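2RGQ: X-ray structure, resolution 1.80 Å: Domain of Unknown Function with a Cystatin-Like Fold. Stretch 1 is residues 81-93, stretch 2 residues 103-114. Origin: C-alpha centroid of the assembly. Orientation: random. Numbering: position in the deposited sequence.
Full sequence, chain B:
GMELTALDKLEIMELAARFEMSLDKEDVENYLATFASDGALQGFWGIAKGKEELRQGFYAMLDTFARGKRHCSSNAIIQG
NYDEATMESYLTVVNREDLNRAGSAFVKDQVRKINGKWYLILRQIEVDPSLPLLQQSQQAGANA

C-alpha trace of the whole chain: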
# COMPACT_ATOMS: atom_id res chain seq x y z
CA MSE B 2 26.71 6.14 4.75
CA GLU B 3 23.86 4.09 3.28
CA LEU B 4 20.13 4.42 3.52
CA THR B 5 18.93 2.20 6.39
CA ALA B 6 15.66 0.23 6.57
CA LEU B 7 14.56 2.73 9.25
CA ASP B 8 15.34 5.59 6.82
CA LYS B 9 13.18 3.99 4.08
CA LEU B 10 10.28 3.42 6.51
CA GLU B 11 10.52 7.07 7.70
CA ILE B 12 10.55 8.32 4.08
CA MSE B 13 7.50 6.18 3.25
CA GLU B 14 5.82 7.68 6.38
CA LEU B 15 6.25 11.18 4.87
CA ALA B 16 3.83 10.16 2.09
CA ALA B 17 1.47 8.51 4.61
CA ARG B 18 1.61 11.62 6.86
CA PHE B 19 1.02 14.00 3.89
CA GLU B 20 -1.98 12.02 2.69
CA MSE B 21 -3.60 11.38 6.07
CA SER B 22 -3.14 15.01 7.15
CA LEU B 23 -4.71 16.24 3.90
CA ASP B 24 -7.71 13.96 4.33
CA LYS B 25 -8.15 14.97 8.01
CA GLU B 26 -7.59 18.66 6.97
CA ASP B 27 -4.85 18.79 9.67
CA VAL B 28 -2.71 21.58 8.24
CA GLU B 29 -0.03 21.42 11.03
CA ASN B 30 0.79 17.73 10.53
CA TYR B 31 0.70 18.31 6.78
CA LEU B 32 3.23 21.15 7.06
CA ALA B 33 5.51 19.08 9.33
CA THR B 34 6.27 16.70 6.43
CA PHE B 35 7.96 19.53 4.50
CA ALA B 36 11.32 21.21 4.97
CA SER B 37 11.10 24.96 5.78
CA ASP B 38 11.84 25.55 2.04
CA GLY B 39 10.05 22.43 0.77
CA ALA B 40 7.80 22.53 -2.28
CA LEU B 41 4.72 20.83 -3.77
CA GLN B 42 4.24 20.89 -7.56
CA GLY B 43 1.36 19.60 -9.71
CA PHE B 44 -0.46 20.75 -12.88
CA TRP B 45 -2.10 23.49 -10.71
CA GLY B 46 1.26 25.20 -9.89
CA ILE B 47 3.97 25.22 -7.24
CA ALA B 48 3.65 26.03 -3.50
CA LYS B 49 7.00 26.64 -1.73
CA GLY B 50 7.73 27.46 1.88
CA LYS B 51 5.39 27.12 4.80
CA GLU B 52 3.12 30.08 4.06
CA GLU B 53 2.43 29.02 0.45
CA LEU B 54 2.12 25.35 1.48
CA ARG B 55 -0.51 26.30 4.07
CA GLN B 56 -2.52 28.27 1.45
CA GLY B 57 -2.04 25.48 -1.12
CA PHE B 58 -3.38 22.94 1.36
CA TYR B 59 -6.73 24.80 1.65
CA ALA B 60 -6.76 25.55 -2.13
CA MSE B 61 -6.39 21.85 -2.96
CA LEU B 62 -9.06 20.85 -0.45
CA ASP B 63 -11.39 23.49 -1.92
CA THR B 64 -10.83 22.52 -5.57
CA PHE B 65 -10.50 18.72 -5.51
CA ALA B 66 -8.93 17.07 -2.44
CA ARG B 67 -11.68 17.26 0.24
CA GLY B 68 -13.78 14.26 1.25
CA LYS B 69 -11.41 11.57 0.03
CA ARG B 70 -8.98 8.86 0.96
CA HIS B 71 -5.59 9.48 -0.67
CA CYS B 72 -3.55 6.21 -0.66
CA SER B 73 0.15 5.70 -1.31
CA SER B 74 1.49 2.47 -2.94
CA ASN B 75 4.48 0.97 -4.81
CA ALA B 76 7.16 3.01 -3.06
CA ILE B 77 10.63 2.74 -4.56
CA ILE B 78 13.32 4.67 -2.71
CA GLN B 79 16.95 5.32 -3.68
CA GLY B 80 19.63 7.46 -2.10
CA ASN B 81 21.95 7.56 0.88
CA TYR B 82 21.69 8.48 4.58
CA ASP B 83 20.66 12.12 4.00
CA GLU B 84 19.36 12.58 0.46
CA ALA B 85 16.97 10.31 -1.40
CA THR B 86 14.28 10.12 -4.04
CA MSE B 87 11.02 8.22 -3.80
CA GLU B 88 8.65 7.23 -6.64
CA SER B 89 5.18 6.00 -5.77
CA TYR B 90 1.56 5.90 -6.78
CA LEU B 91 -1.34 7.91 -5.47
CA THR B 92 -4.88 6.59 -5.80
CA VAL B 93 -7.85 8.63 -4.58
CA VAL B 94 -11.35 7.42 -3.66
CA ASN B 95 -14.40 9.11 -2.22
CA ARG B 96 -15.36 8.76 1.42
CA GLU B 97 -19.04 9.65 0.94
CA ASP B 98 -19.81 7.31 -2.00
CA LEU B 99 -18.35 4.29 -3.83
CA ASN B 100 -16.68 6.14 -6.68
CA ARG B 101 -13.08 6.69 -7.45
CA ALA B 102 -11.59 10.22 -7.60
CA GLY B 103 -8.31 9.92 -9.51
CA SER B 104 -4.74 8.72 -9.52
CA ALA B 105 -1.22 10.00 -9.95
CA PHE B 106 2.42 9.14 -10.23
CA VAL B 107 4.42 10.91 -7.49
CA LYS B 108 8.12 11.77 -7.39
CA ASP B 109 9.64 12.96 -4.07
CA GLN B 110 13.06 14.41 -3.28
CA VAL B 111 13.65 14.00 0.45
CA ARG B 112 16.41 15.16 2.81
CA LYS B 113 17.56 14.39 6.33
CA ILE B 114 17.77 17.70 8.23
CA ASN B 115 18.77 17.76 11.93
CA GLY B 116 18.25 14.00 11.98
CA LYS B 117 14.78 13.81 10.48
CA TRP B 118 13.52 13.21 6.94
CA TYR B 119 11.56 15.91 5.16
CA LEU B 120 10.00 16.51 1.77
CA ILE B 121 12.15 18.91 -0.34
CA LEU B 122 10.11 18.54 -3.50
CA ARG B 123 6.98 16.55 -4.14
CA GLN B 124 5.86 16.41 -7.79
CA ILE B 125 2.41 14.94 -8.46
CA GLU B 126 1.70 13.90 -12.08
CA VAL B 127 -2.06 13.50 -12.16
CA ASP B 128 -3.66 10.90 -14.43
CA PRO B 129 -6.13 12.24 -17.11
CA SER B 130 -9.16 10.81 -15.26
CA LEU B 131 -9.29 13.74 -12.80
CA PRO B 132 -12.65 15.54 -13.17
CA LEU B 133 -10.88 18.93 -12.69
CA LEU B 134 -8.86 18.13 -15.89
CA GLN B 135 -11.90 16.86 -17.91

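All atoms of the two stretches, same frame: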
# COMPACT_ATOMS: atom_id res chain seq x y z
N ASN B 81 20.98 7.85 -0.15
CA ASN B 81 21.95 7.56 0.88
C ASN B 81 21.36 8.00 2.22
O ASN B 81 20.13 8.30 2.31
CB ASN B 81 23.31 8.21 0.51
CG ASN B 81 23.29 9.72 0.60
OD1 ASN B 81 22.30 10.32 0.99
ND2 ASN B 81 24.43 10.37 0.27
N TYR B 82 22.22 8.16 3.24
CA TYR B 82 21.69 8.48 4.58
C TYR B 82 21.04 9.85 4.77
O TYR B 82 20.33 10.05 5.78
CB TYR B 82 22.78 8.32 5.64
CG TYR B 82 23.63 9.57 5.83
CD1 TYR B 82 24.53 9.95 4.87
CD2 TYR B 82 23.53 10.34 6.99
CE1 TYR B 82 25.33 11.09 5.05
CE2 TYR B 82 24.32 11.47 7.22
CZ TYR B 82 25.22 11.86 6.22
OH TYR B 82 25.99 12.98 6.42
N ASP B 83 21.24 10.79 3.84
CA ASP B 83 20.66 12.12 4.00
C ASP B 83 20.01 12.75 2.81
O ASP B 83 19.48 13.82 2.94
CB ASP B 83 21.68 13.06 4.63
CG ASP B 83 22.89 13.35 3.74
OD1 ASP B 83 23.03 12.73 2.68
OD2 ASP B 83 23.74 14.18 4.18
N GLU B 84 20.03 12.09 1.65
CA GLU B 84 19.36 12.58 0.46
C GLU B 84 18.82 11.37 -0.30
O GLU B 84 19.53 10.38 -0.51
CB GLU B 84 20.31 13.32 -0.43
CG GLU B 84 21.01 14.51 0.22
CD GLU B 84 21.86 15.27 -0.78
OE1 GLU B 84 21.27 16.11 -1.48
OE2 GLU B 84 23.09 15.02 -0.83
N ALA B 85 17.57 11.44 -0.69
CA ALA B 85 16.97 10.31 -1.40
C ALA B 85 15.83 10.80 -2.28
O ALA B 85 15.41 11.98 -2.22
CB ALA B 85 16.50 9.22 -0.41
N THR B 86 15.39 9.90 -3.15
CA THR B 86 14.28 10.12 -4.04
C THR B 86 13.35 8.95 -3.88
O THR B 86 13.81 7.83 -3.64
CB THR B 86 14.72 10.30 -5.51
OG1 THR B 86 15.39 9.10 -5.95
CG2 THR B 86 15.65 11.46 -5.66
N MSE B 87 12.05 9.22 -3.87
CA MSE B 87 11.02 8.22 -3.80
C MSE B 87 10.10 8.37 -4.99
O MSE B 87 9.78 9.51 -5.35
CB MSE B 87 10.20 8.37 -2.50
CG MSE B 87 9.13 7.30 -2.37
SE MSE B 87 8.29 7.25 -0.64
CE MSE B 87 7.64 8.99 -0.44
N GLU B 88 9.68 7.25 -5.60
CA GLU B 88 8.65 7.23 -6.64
C GLU B 88 7.53 6.38 -6.07
O GLU B 88 7.78 5.39 -5.40
CB GLU B 88 9.14 6.68 -7.98
CG GLU B 88 10.38 7.36 -8.49
CD GLU B 88 11.67 6.81 -7.88
OE1 GLU B 88 11.91 5.58 -7.90
OE2 GLU B 88 12.49 7.62 -7.38
N SER B 89 6.28 6.74 -6.33
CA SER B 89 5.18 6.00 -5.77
C SER B 89 3.92 6.32 -6.56
O SER B 89 3.94 7.19 -7.44
CB SER B 89 4.97 6.38 -4.31
OG SER B 89 4.48 7.72 -4.15
N TYR B 90 2.84 5.62 -6.23
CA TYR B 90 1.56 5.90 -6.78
C TYR B 90 0.66 6.50 -5.76
O TYR B 90 0.78 6.19 -4.60
CB TYR B 90 0.88 4.62 -7.26
CG TYR B 90 1.39 4.03 -8.54
CD1 TYR B 90 2.28 4.70 -9.38
CD2 TYR B 90 0.89 2.81 -8.97
CE1 TYR B 90 2.64 4.17 -10.60
CE2 TYR B 90 1.24 2.28 -10.19
CZ TYR B 90 2.14 2.95 -10.99
OH TYR B 90 2.52 2.46 -12.19
N LEU B 91 -0.29 7.30 -6.25
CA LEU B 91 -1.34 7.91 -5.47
C LEU B 91 -2.63 7.49 -6.12
O LEU B 91 -2.77 7.60 -7.35
CB LEU B 91 -1.22 9.42 -5.46
CG LEU B 91 -2.29 10.24 -4.71
CD1 LEU B 91 -2.31 9.84 -3.26
CD2 LEU B 91 -2.02 11.75 -4.89
N THR B 92 -3.52 6.88 -5.34
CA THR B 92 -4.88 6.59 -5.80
C THR B 92 -5.85 7.27 -4.83
O THR B 92 -5.62 7.28 -3.62
CB THR B 92 -5.14 5.08 -5.92
OG1 THR B 92 -4.73 4.43 -4.70
CG2 THR B 92 -4.32 4.52 -7.11
N VAL B 93 -6.93 7.85 -5.36
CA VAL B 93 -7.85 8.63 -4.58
C VAL B 93 -9.26 8.06 -4.77
O VAL B 93 -9.70 7.79 -5.90
CB VAL B 93 -7.79 10.13 -4.99
CG1 VAL B 93 -8.61 11.02 -4.00
CG2 VAL B 93 -6.33 10.63 -5.12
N GLY B 103 -9.44 9.68 -8.64
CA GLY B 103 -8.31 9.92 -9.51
C GLY B 103 -7.11 9.13 -9.08
O GLY B 103 -7.19 8.28 -8.17
N SER B 104 -6.01 9.40 -9.77
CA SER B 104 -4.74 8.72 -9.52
C SER B 104 -3.59 9.58 -9.99
O SER B 104 -3.78 10.50 -10.76
CB SER B 104 -4.68 7.34 -10.18
OG SER B 104 -4.79 7.37 -11.61
N ALA B 105 -2.39 9.24 -9.57
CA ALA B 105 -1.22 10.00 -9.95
C ALA B 105 0.05 9.23 -9.72
O ALA B 105 0.06 8.25 -8.95
CB ALA B 105 -1.15 11.33 -9.18
N PHE B 106 1.08 9.64 -10.45
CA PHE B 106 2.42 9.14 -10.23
C PHE B 106 3.07 10.27 -9.41
O PHE B 106 2.87 11.42 -9.72
CB PHE B 106 3.13 8.91 -11.54
CG PHE B 106 4.59 8.62 -11.38
CD1 PHE B 106 5.00 7.38 -10.99
CD2 PHE B 106 5.55 9.61 -11.60
CE1 PHE B 106 6.36 7.10 -10.82
CE2 PHE B 106 6.91 9.33 -11.41
CZ PHE B 106 7.29 8.06 -11.03
N VAL B 107 3.81 9.93 -8.38
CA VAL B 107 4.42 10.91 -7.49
C VAL B 107 5.92 10.71 -7.38
O VAL B 107 6.39 9.61 -7.13
CB VAL B 107 3.76 10.85 -6.08
CG1 VAL B 107 4.32 11.93 -5.15
CG2 VAL B 107 2.26 11.02 -6.16
N LYS B 108 6.68 11.81 -7.55
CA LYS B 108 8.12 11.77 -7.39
C LYS B 108 8.50 12.72 -6.25
O LYS B 108 8.18 13.90 -6.30
CB LYS B 108 8.84 12.19 -8.67
CG LYS B 108 10.33 11.89 -8.58
CD LYS B 108 11.20 12.60 -9.64
CE LYS B 108 12.64 12.72 -9.08
NZ LYS B 108 12.71 13.59 -7.83
N ASP B 109 9.22 12.20 -5.26
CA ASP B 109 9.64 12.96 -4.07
C ASP B 109 11.15 13.04 -3.94
O ASP B 109 11.85 12.07 -4.20
CB ASP B 109 9.08 12.33 -2.78
CG ASP B 109 7.57 12.35 -2.72
OD1 ASP B 109 7.03 13.46 -2.89
OD2 ASP B 109 6.93 11.29 -2.43
N GLN B 110 11.66 14.24 -3.66
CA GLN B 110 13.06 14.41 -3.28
C GLN B 110 12.96 14.67 -1.79
O GLN B 110 12.19 15.57 -1.35
CB GLN B 110 13.70 15.60 -3.97
CG GLN B 110 13.75 15.52 -5.47
CD GLN B 110 14.32 16.77 -6.09
OE1 GLN B 110 14.69 17.72 -5.38
NE2 GLN B 110 14.40 16.80 -7.42
N VAL B 111 13.71 13.90 -0.99
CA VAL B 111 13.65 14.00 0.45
C VAL B 111 15.07 14.24 1.00
O VAL B 111 16.05 13.96 0.31
CB VAL B 111 13.04 12.79 1.13
CG1 VAL B 111 11.51 12.65 0.73
CG2 VAL B 111 13.90 11.51 0.88
N ARG B 112 15.13 14.83 2.17
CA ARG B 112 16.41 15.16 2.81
C ARG B 112 16.33 14.99 4.30
O ARG B 112 15.29 15.29 4.92
CB ARG B 112 16.79 16.59 2.46
CG ARG B 112 18.18 17.07 2.93
CD ARG B 112 18.41 18.50 2.50
NE ARG B 112 18.35 18.63 1.03
CZ ARG B 112 18.08 19.75 0.35
NH1 ARG B 112 17.90 20.87 0.96
NH2 ARG B 112 18.06 19.76 -0.95
N LYS B 113 17.44 14.52 4.87
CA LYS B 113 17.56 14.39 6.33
C LYS B 113 18.16 15.70 6.82
O LYS B 113 19.27 16.05 6.44
CB LYS B 113 18.42 13.21 6.69
CG LYS B 113 18.57 12.99 8.16
CD LYS B 113 19.34 11.74 8.48
CE LYS B 113 18.51 10.49 8.27
NZ LYS B 113 19.41 9.26 8.24
N ILE B 114 17.39 16.42 7.64
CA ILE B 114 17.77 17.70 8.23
C ILE B 114 17.63 17.59 9.76
O ILE B 114 16.59 17.23 10.28
CB ILE B 114 16.91 18.87 7.67
CG1 ILE B 114 16.80 18.79 6.14
CG2 ILE B 114 17.49 20.22 8.14
CD1 ILE B 114 15.95 19.88 5.46
O HOH W 1 18.61 16.64 -1.19
O HOH W 2 6.91 9.33 -4.13

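Residues 84-93 and 103-114 are neighbouring antiparallel strands of one sheet, their directions 165° apart. Backbone hydrogen bonds join them along their length, and 1014 Å² of surface, both sides summed, is buried between residues 81-93 and 103-114.

Gly103, in a strand that begins earlier in the chain, pairs with Val93. Val93 N donates to Gly103 O at 2.9 Å, while the return bond, Gly103 N to Val93 O, is weak at 3.3 Å. The backbone angles of Gly103 (156/-174) call for glycine, since a CB would jam against the preceding carbonyl oxygen.

Ser104 lies across from Thr92, where the chains come close: the CA atoms of Ser104 and Thr92 are 4.3 Å apart. Small side chains suit this pair, with Ser104 CB 4.2 Å from Thr92 CG2.

Ala105 is paired with Leu91 by two bonds, Leu91 N to Ala105 O (2.9 Å) and Ala105 N to Leu91 O (2.8 Å). Both residues are buried. The methyl of Ala105 sits 4.2 Å from Leu91 CB.

Phe106 faces the other way, with Tyr90, Glu88 and Lys108. Its ring meets that of Tyr90 edge to edge, Phe106 CD1 to Tyr90 CE1 at 4.0 Å. Its far end reaches along the strand, so that Phe106 CZ is 3.8 Å from Glu88 CB.

Val107 N donates to Ser89 O at 2.9 Å, and Ser89 N to Val107 O at 3.0 Å. Val107 is buried, and its CG2 packs 3.9 Å from Leu91 CB.

Lys108 pairs with Glu88 without backbone hydrogen bonds. Lys108 CA instead makes a CA-H...O contact with Met87 O at 3.5 Å.

Asp109 bonds to Met87 in both directions: Asp109 N to Met87 O at 2.7 Å, Met87 N to Asp109 O at 2.9 Å. Met87 is a selenomethionine, and its CE lies 3.1 Å from Asp109 OD2. The buried carboxylate is satisfied elsewhere in the structure, and a water links Asp109 OD2 (2.6 Å) to Ser89 OG (2.9 Å).

Gln110 is partly exposed beside Thr86, and Gln110 CG is 4.5 Å from Thr86 CG2.

Val111 N donates to Ala85 O at 2.8 Å, and Ala85 N to Val111 O at 3.1 Å. Val111 CG2 packs 3.7 Å from Ala85 CB; both residues are buried.

Arg112 and Glu84 share a water, which accepts from Arg112 NE (3.0 Å) and donates to Glu84 OE1 (2.7 Å).

Lys113 fastens the turn before the first strand. Lys113 N donates to Asp83 O at 2.9 Å, and its long side chain carries Lys113 NZ to Tyr82 O at 2.7 Å. Ile114 points away and does not touch the first stretch.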